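PDB 6OTV: putative isomerase YbhH from Escherichia coli, which is of unknown substrate specificity but probably acts as an isomerase, as a PrpF-family member of the diaminopimelate epimerase clan. Local coordinates for residues D133-N138 and A156-L161; A147-V152 and I336-K341; K173-D178 and P188-D193. All blocks are in the same frame, centred on the assembly; numbering follows the deposited sequence.

Interaction 1 of 3, residues D133-N138 and A156-L161; sequences DVQTPN and AAPVAL
D133 and A160 face each other as a hydrogen-bonded antiparallel pair, their CA atoms 5.1 Å apart, where the end of strand 129-135 runs beside strand 158-163 in a fold probably built, as in diaminopimelate epimerase, from two similar lobes. The short segments 133-135 and 158-161 run at 169° to each other. D133 N donates to A160 O at 2.9 Å, whereas the return bond from A160 N to D133 O is weak at 3.4 Å. Further along the chains part, the CA atoms of Q135 and A157 standing 7.0 Å from each other, and a water takes over the pairing. It accepts from Q135 N at 2.9 Å and donates to P158 O at 2.8 Å, so the proline carbonyl is tied to the neighbouring strand although the two backbones no longer bond directly.

The side chains of D133 and A160 lie on the same face of the sheet. There one carboxylate oxygen, D133 OD2, rests 4.0 Å from the methyl A160 CB. The other oxygen, D133 OD1, lies near E131 OE2, a closeness of like charges that may raise the proton affinity of the pair. Q135 has CG anti to its carbonyl carbon (chi1 -60°), which sets that methylene against P158 O. The chain bends at chi2 (-63°), which turns CD; from the amide beyond it NE2 donates weakly to a second water. V134 points away from the facing strand and packs on I105 of helix 94-106, while V159 reaches S98 of the same helix. V159 CG2, the branch anti to the backbone N, touches D133 O at 3.8 Å.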
loop_
_atom_site.group_PDB
_atom_site.type_symbol
_atom_site.label_atom_id
_atom_site.label_comp_id
_atom_site.label_asym_id
_atom_site.label_seq_id
_atom_site.Cartn_x
_atom_site.Cartn_y
_atom_site.Cartn_z
ATOM N N ASP A 133 7.100 11.887 4.214
ATOM C CA ASP A 133 8.379 11.705 4.887
ATOM C C ASP A 133 8.662 12.962 5.699
ATOM O O ASP A 133 8.945 14.025 5.135
ATOM C CB ASP A 133 9.485 11.413 3.877
ATOM C CG ASP A 133 9.235 10.127 3.111
ATOM O OD1 ASP A 133 8.718 9.164 3.720
ATOM O OD2 ASP A 133 9.538 10.079 1.901
ATOM N N VAL A 134 8.573 12.836 7.018
ATOM C CA VAL A 134 8.642 13.964 7.936
ATOM C C VAL A 134 10.030 14.013 8.557
ATOM O O VAL A 134 10.551 12.988 9.015
ATOM C CB VAL A 134 7.561 13.855 9.022
ATOM C CG1 VAL A 134 7.665 15.015 10.000
ATOM C CG2 VAL A 134 6.174 13.787 8.387
ATOM N N GLN A 135 10.628 15.200 8.571
ATOM C CA GLN A 135 11.887 15.416 9.278
ATOM C C GLN A 135 11.651 15.237 10.773
ATOM O O GLN A 135 10.938 16.028 11.399
ATOM C CB GLN A 135 12.430 16.808 8.973
ATOM C CG GLN A 135 12.698 17.063 7.500
ATOM C CD GLN A 135 13.773 16.154 6.944
ATOM O OE1 GLN A 135 14.719 15.793 7.644
ATOM N NE2 GLN A 135 13.629 15.769 5.681
ATOM N N THR A 136 12.237 14.192 11.349
ATOM C CA THR A 136 12.118 13.909 12.780
ATOM C C THR A 136 13.493 13.587 13.356
ATOM O O THR A 136 13.785 12.434 13.694
ATOM C CB THR A 136 11.138 12.762 13.032
ATOM O OG1 THR A 136 11.470 11.649 12.189
ATOM C CG2 THR A 136 9.705 13.204 12.749
ATOM N N PRO A 137 14.365 14.587 13.483
ATOM C CA PRO A 137 15.657 14.344 14.137
ATOM C C PRO A 137 15.459 13.991 15.604
ATOM O O PRO A 137 14.793 14.714 16.349
ATOM C CB PRO A 137 16.403 15.673 13.963
ATOM C CG PRO A 137 15.333 16.687 13.740
ATOM C CD PRO A 137 14.244 15.974 13.002
ATOM N N ASN A 138 16.032 12.855 16.006
ATOM C CA ASN A 138 15.906 12.330 17.367
ATOM C C ASN A 138 14.451 12.066 17.743
ATOM O O ASN A 138 14.078 12.153 18.916
ATOM C CB ASN A 138 16.563 13.264 18.388
ATOM C CG ASN A 138 18.062 13.378 18.192
ATOM O OD1 ASN A 138 18.740 12.388 17.916
ATOM N ND2 ASN A 138 18.586 14.591 18.328
ATOM N N ALA A 156 11.446 26.586 5.547
ATOM C CA ALA A 156 11.042 25.648 6.581
ATOM C C ALA A 156 11.538 24.261 6.198
ATOM O O ALA A 156 12.183 24.073 5.164
ATOM C CB ALA A 156 9.525 25.659 6.790
ATOM N N ALA A 157 11.227 23.289 7.049
ATOM C CA ALA A 157 11.637 21.918 6.802
ATOM C C ALA A 157 10.850 21.333 5.632
ATOM O O ALA A 157 9.632 21.513 5.549
ATOM C CB ALA A 157 11.426 21.063 8.052
ATOM N N PRO A 158 11.510 20.626 4.718
ATOM C CA PRO A 158 10.778 19.984 3.622
ATOM C C PRO A 158 10.021 18.756 4.107
ATOM O O PRO A 158 10.493 18.011 4.969
ATOM C CB PRO A 158 11.886 19.601 2.635
ATOM C CG PRO A 158 13.079 19.380 3.508
ATOM C CD PRO A 158 12.964 20.400 4.619
ATOM N N VAL A 159 8.832 18.557 3.545
ATOM C CA VAL A 159 8.079 17.319 3.701
ATOM C C VAL A 159 7.852 16.740 2.313
ATOM O O VAL A 159 7.383 17.443 1.410
ATOM C CB VAL A 159 6.746 17.531 4.447
ATOM C CG1 VAL A 159 5.964 18.692 3.857
ATOM C CG2 VAL A 159 5.915 16.254 4.422
ATOM N N ALA A 160 8.215 15.473 2.137
ATOM C CA ALA A 160 8.080 14.800 0.855
ATOM C C ALA A 160 6.753 14.055 0.805
ATOM O O ALA A 160 6.425 13.296 1.722
ATOM C CB ALA A 160 9.245 13.834 0.627
ATOM N N LEU A 161 5.989 14.288 -0.261
ATOM C CA LEU A 161 4.685 13.662 -0.461
ATOM C C LEU A 161 4.760 12.813 -1.722
ATOM O O LEU A 161 4.888 13.351 -2.827
ATOM C CB LEU A 161 3.583 14.713 -0.577
ATOM C CG LEU A 161 3.421 15.677 0.599
ATOM C CD1 LEU A 161 2.292 16.654 0.325
ATOM C CD2 LEU A 161 3.176 14.913 1.899
HETATM O O HOH W 1 11.818 15.049 3.787
HETATM O O HOH W 2 9.060 17.257 7.275
#

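Interaction 2 of 3, residues A147-V152 and I336-K341; sequences ARIDGV and IRTTRK. With EDO (1,2-ethanediol), chain P; EDO (1,2-ethanediol), chain E; EDO (1,2-ethanediol), chain N.
D150 O accepts from a water at 2.7 Å, and R337 NH2 donates to the same water at 3.2 Å, so the type II turn I149-V152 is bridged to strand 332-344 of what is probably a diaminopimelate epimerase-like fold. The R337 guanidinium is held on several sides. Its NE donates almost straight (172°) to the carbonyl I336 O at 3.0 Å, which lies in the guanidinium plane, and NH1 bonds to N95 OD1 outside the two segments. Bends at chi2 (-88°) and chi3 (74°) bring NE back to the carbonyl of the residue before. With the group's rotation fixed in this way, one face is presented to I149, whose side chain crosses it at about a right angle: I149 CD1 sits 4.1 Å above the centre of the plane, and I149 CG2 comes to 3.4 Å from R337 NH2. I149 also slides past T338, bringing CD1 to 3.5 Å from T338 OG1, a hydroxyl that is hydrogen-bonded to R10 NH1. D150 OD2 accepts a hydrogen bond from the backbone N of A316. The loop's earlier end adds a plain methyl contact, A147 CB against T338 CG2 at 3.9 Å.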
loop_
_atom_site.group_PDB
_atom_site.type_symbol
_atom_site.label_atom_id
_atom_site.label_comp_id
_atom_site.label_asym_id
_atom_site.label_seq_id
_atom_site.Cartn_x
_atom_site.Cartn_y
_atom_site.Cartn_z
ATOM N N ALA A 147 14.105 24.563 3.102
ATOM C CA ALA A 147 13.286 24.389 1.913
ATOM C C ALA A 147 12.417 25.619 1.676
ATOM O O ALA A 147 12.021 26.320 2.610
ATOM C CB ALA A 147 12.406 23.145 2.040
ATOM N N ARG A 148 12.117 25.869 0.405
ATOM C CA ARG A 148 11.378 27.054 -0.001
ATOM C C ARG A 148 10.341 26.668 -1.044
ATOM O O ARG A 148 10.623 25.873 -1.942
ATOM C CB ARG A 148 12.325 28.120 -0.564
ATOM C CG ARG A 148 11.660 29.439 -0.904
ATOM C CD ARG A 148 12.634 30.380 -1.606
ATOM N NE ARG A 148 13.928 30.441 -0.930
ATOM C CZ ARG A 148 14.215 31.268 0.072
ATOM N NH1 ARG A 148 13.297 32.112 0.528
ATOM N NH2 ARG A 148 15.424 31.250 0.621
ATOM N N ILE A 149 9.139 27.233 -0.918
ATOM C CA ILE A 149 8.064 27.017 -1.877
ATOM C C ILE A 149 7.438 28.361 -2.221
ATOM O O ILE A 149 7.431 29.290 -1.407
ATOM C CB ILE A 149 6.990 26.043 -1.341
ATOM C CG1 ILE A 149 6.417 26.550 -0.011
ATOM C CG2 ILE A 149 7.561 24.635 -1.191
ATOM C CD1 ILE A 149 5.267 25.716 0.516
ATOM N N ASP A 150 6.911 28.461 -3.443
ATOM C CA ASP A 150 6.230 29.680 -3.865
ATOM C C ASP A 150 4.993 29.925 -3.012
ATOM O O ASP A 150 4.289 28.989 -2.627
ATOM C CB ASP A 150 5.824 29.591 -5.336
ATOM C CG ASP A 150 7.005 29.677 -6.275
ATOM O OD1 ASP A 150 8.111 30.044 -5.821
ATOM O OD2 ASP A 150 6.826 29.368 -7.471
ATOM N N GLY A 151 4.727 31.199 -2.726
ATOM C CA GLY A 151 3.544 31.599 -2.000
ATOM C C GLY A 151 3.699 31.672 -0.498
ATOM O O GLY A 151 2.781 32.152 0.180
ATOM N N VAL A 152 4.823 31.206 0.049
ATOM C CA VAL A 152 5.063 31.212 1.483
ATOM C C VAL A 152 6.417 31.862 1.739
ATOM O O VAL A 152 7.430 31.412 1.194
ATOM C CB VAL A 152 5.033 29.799 2.093
ATOM C CG1 VAL A 152 5.080 29.890 3.601
ATOM C CG2 VAL A 152 3.794 29.045 1.641
ATOM N N ILE A 336 7.681 18.090 -3.056
ATOM C CA ILE A 336 8.179 18.655 -1.809
ATOM C C ILE A 336 7.267 19.804 -1.401
ATOM O O ILE A 336 6.938 20.669 -2.222
ATOM C CB ILE A 336 9.635 19.134 -1.946
ATOM C CG1 ILE A 336 10.546 17.990 -2.407
ATOM C CG2 ILE A 336 10.130 19.716 -0.623
ATOM C CD1 ILE A 336 10.744 16.903 -1.372
ATOM N N ARG A 337 6.851 19.809 -0.141
ATOM C CA ARG A 337 6.122 20.925 0.444
ATOM C C ARG A 337 6.800 21.307 1.752
ATOM O O ARG A 337 7.820 20.730 2.142
ATOM C CB ARG A 337 4.647 20.573 0.684
ATOM C CG ARG A 337 3.870 20.132 -0.550
ATOM C CD ARG A 337 3.271 21.315 -1.292
ATOM N NE ARG A 337 4.282 22.067 -2.024
ATOM C CZ ARG A 337 4.058 23.234 -2.617
ATOM N NH1 ARG A 337 2.853 23.788 -2.560
ATOM N NH2 ARG A 337 5.040 23.848 -3.262
ATOM N N THR A 338 6.235 22.298 2.430
ATOM C CA THR A 338 6.620 22.622 3.794
ATOM C C THR A 338 5.356 22.799 4.619
ATOM O O THR A 338 4.272 23.053 4.086
ATOM C CB THR A 338 7.478 23.894 3.884
ATOM O OG1 THR A 338 6.664 25.040 3.599
ATOM C CG2 THR A 338 8.649 23.840 2.901
ATOM N N THR A 339 5.505 22.659 5.932
ATOM C CA THR A 339 4.382 22.829 6.838
ATOM C C THR A 339 4.894 23.460 8.125
ATOM O O THR A 339 6.098 23.477 8.393
ATOM C CB THR A 339 3.675 21.490 7.117
ATOM O OG1 THR A 339 2.471 21.722 7.858
ATOM C CG2 THR A 339 4.578 20.557 7.910
ATOM N N ARG A 340 3.968 23.997 8.915
ATOM C CA ARG A 340 4.338 24.588 10.193
ATOM C C ARG A 340 3.133 24.572 11.119
ATOM O O ARG A 340 2.018 24.896 10.704
ATOM C CB ARG A 340 4.856 26.021 10.021
ATOM C CG ARG A 340 5.619 26.546 11.226
ATOM C CD ARG A 340 6.102 27.969 11.001
ATOM N NE ARG A 340 5.020 28.942 11.115
ATOM C CZ ARG A 340 4.600 29.458 12.268
ATOM N NH1 ARG A 340 5.166 29.088 13.410
ATOM N NH2 ARG A 340 3.608 30.341 12.277
ATOM N N LYS A 341 3.367 24.188 12.371
ATOM C CA LYS A 341 2.341 24.288 13.398
ATOM C C LYS A 341 2.269 25.726 13.892
ATOM O O LYS A 341 3.287 26.315 14.266
ATOM C CB LYS A 341 2.645 23.336 14.554
ATOM C CG LYS A 341 1.656 23.424 15.705
ATOM C CD LYS A 341 1.959 22.392 16.780
ATOM C CE LYS A 341 3.355 22.574 17.347
ATOM N NZ LYS A 341 3.586 21.682 18.519
HETATM C C1 EDO P . 9.461 32.254 -1.668
HETATM O O1 EDO P . 8.320 31.506 -1.235
HETATM C C2 EDO P . 10.037 33.051 -0.501
HETATM O O2 EDO P . 10.554 32.165 0.500
HETATM C C1 EDO E . 8.808 27.565 3.945
HETATM O O1 EDO E . 7.907 27.014 2.981
HETATM C C2 EDO E . 8.055 28.604 4.764
HETATM O O2 EDO E . 8.937 29.380 5.582
HETATM C C1 EDO N . 8.088 26.277 14.947
HETATM O O1 EDO N . 7.649 27.202 13.947
HETATM C C2 EDO N . 6.885 25.520 15.498
HETATM O O2 EDO N . 6.026 25.127 14.419
HETATM O O HOH W 3 3.793 26.713 -3.988
#

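Interaction 3 of 3, residues K173-D178 and P188-D193; sequences KVFPTD and PVTCID. With EDO (1,2-ethanediol), chain M.
A type I beta turn, F175 to D178, and the residues just before it lie along the C-terminal end of strand 187-193, joined to it by one main-chain bond. D193 N donates to V174 O at 2.7 Å, and the same oxygen receives a CA-H...O contact from I192 CA at 3.2 Å. V174 and I192 lie side by side and point the same way, with CG1 of each 3.8 Å apart. V174 CG1 also sits 3.6 Å above the plane of the F175 ring, offset toward its rim. The ring meets C191 O with its edge, F175 CD1 lying 3.3 Å from that oxygen. The side chains of P176 and D193 cross at about a right angle, CG of the proline approaching CB of the aspartate, and T177 CG2 meets C191 CB at 4.0 Å, while T177 OG1 bonds to D182 OD2. The turn is closed by D178 N to F175 O, and a salt bridge links K173 NZ to the syn lone pair of D178 OD2 at 3.1 Å. The buried carboxylate of D193 is satisfied by the preceding loop: OD2 accepts from T171 N and K170 N, and OD1 bonds to T169 OG1. A carboxylate gripped by two backbone N-H groups and a hydroxyl is probably stabilised as the anion, so polar bonds pin the strand end while V174, F175 and T177 make apolar contacts with I192 and C191.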
loop_
_atom_site.group_PDB
_atom_site.type_symbol
_atom_site.label_atom_id
_atom_site.label_comp_id
_atom_site.label_asym_id
_atom_site.label_seq_id
_atom_site.Cartn_x
_atom_site.Cartn_y
_atom_site.Cartn_z
ATOM N N LYS A 173 -7.856 3.303 -15.552
ATOM C CA LYS A 173 -6.872 3.303 -16.622
ATOM C C LYS A 173 -6.183 4.659 -16.666
ATOM O O LYS A 173 -6.785 5.688 -16.352
ATOM C CB LYS A 173 -7.511 3.001 -17.987
ATOM C CG LYS A 173 -8.096 1.603 -18.118
ATOM C CD LYS A 173 -8.568 1.337 -19.542
ATOM C CE LYS A 173 -9.108 -0.077 -19.699
ATOM N NZ LYS A 173 -9.484 -0.378 -21.111
ATOM N N VAL A 174 -4.905 4.646 -17.050
ATOM C CA VAL A 174 -4.180 5.900 -17.228
ATOM C C VAL A 174 -4.774 6.691 -18.385
ATOM O O VAL A 174 -4.979 7.906 -18.285
ATOM C CB VAL A 174 -2.679 5.630 -17.434
ATOM C CG1 VAL A 174 -1.957 6.911 -17.820
ATOM C CG2 VAL A 174 -2.072 5.027 -16.175
ATOM N N PHE A 175 -5.069 6.015 -19.495
ATOM C CA PHE A 175 -5.734 6.619 -20.646
ATOM C C PHE A 175 -7.099 5.965 -20.803
ATOM O O PHE A 175 -7.223 4.920 -21.459
ATOM C CB PHE A 175 -4.892 6.452 -21.913
ATOM C CG PHE A 175 -3.523 7.059 -21.803
ATOM C CD1 PHE A 175 -3.334 8.420 -21.995
ATOM C CD2 PHE A 175 -2.424 6.272 -21.493
ATOM C CE1 PHE A 175 -2.076 8.984 -21.883
ATOM C CE2 PHE A 175 -1.160 6.831 -21.381
ATOM C CZ PHE A 175 -0.987 8.190 -21.577
ATOM N N PRO A 176 -8.154 6.534 -20.211
ATOM C CA PRO A 176 -9.472 5.879 -20.269
ATOM C C PRO A 176 -10.009 5.702 -21.677
ATOM O O PRO A 176 -10.746 4.742 -21.931
ATOM C CB PRO A 176 -10.362 6.820 -19.446
ATOM C CG PRO A 176 -9.419 7.577 -18.570
ATOM C CD PRO A 176 -8.169 7.746 -19.375
ATOM N N THR A 177 -9.669 6.598 -22.602
ATOM C CA THR A 177 -10.102 6.469 -23.987
ATOM C C THR A 177 -9.268 5.471 -24.779
ATOM O O THR A 177 -9.517 5.297 -25.976
ATOM C CB THR A 177 -10.053 7.829 -24.690
ATOM O OG1 THR A 177 -8.688 8.226 -24.869
ATOM C CG2 THR A 177 -10.776 8.883 -23.867
ATOM N N ASP A 178 -8.285 4.828 -24.145
ATOM C CA ASP A 178 -7.359 3.901 -24.793
ATOM C C ASP A 178 -6.545 4.570 -25.896
ATOM O O ASP A 178 -5.992 3.888 -26.766
ATOM C CB ASP A 178 -8.090 2.670 -25.344
ATOM C CG ASP A 178 -8.858 1.921 -24.273
ATOM O OD1 ASP A 178 -10.014 2.301 -23.994
ATOM O OD2 ASP A 178 -8.303 0.958 -23.707
ATOM N N PRO A 188 -6.397 18.622 -31.016
ATOM C CA PRO A 188 -5.715 17.454 -30.435
ATOM C C PRO A 188 -5.554 17.627 -28.932
ATOM O O PRO A 188 -4.940 18.591 -28.471
ATOM C CB PRO A 188 -4.361 17.440 -31.154
ATOM C CG PRO A 188 -4.126 18.870 -31.525
ATOM C CD PRO A 188 -5.486 19.455 -31.820
ATOM N N VAL A 189 -6.116 16.691 -28.165
ATOM C CA VAL A 189 -6.051 16.726 -26.711
ATOM C C VAL A 189 -5.550 15.377 -26.206
ATOM O O VAL A 189 -5.392 14.420 -26.965
ATOM C CB VAL A 189 -7.412 17.068 -26.066
ATOM C CG1 VAL A 189 -7.963 18.375 -26.626
ATOM C CG2 VAL A 189 -8.398 15.923 -26.259
ATOM N N THR A 190 -5.298 15.316 -24.900
ATOM C CA THR A 190 -4.898 14.083 -24.234
ATOM C C THR A 190 -5.760 13.874 -23.000
ATOM O O THR A 190 -5.859 14.762 -22.146
ATOM C CB THR A 190 -3.415 14.107 -23.843
ATOM O OG1 THR A 190 -2.609 13.890 -25.007
ATOM C CG2 THR A 190 -3.115 13.023 -22.816
ATOM N N CYS A 191 -6.386 12.704 -22.914
ATOM C CA CYS A 191 -7.190 12.323 -21.762
ATOM C C CYS A 191 -6.375 11.371 -20.897
ATOM O O CYS A 191 -6.017 10.276 -21.341
ATOM C CB CYS A 191 -8.500 11.674 -22.205
ATOM S SG CYS A 191 -9.543 12.756 -23.208
ATOM N N ILE A 192 -6.075 11.794 -19.671
ATOM C CA ILE A 192 -5.242 11.016 -18.767
ATOM C C ILE A 192 -5.836 11.086 -17.366
ATOM O O ILE A 192 -6.409 12.102 -16.959
ATOM C CB ILE A 192 -3.773 11.503 -18.790
ATOM C CG1 ILE A 192 -2.870 10.563 -17.990
ATOM C CG2 ILE A 192 -3.668 12.924 -18.269
ATOM C CD1 ILE A 192 -1.398 10.905 -18.095
ATOM N N ASP A 193 -5.716 9.979 -16.637
ATOM C CA ASP A 193 -6.232 9.836 -15.278
ATOM C C ASP A 193 -5.049 9.489 -14.378
ATOM O O ASP A 193 -4.747 8.313 -14.158
ATOM C CB ASP A 193 -7.327 8.765 -15.226
ATOM C CG ASP A 193 -8.051 8.723 -13.891
ATOM O OD1 ASP A 193 -7.799 9.595 -13.033
ATOM O OD2 ASP A 193 -8.880 7.811 -13.703
HETATM C C1 EDO M . -3.475 2.107 -19.961
HETATM O O1 EDO M . -4.347 3.242 -20.037
HETATM C C2 EDO M . -2.797 2.062 -18.596
HETATM O O2 EDO M . -3.791 2.015 -17.564
#

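Interactions 1 and 2 adjoin, their centres 11 Å apart: strand 158-163 is shared between neighbours, pairing with 129-135 in interaction 1 and with 332-344 beside interaction 2. V159 N lies 2.8 Å from R337 O and A156 O 2.9 Å from A147 N, both probable hydrogen bonds, and P158 CB packs on A147 CB at 3.6 Å. Interaction 3 is remote, its centre about 34 Å from that of interaction 1 and 32 Å from that of interaction 2. Although nested within the chain loop that interaction 2 closes, it lies across the chain's centre from it, consistent with placement in the other lobe of an epimerase-like fold.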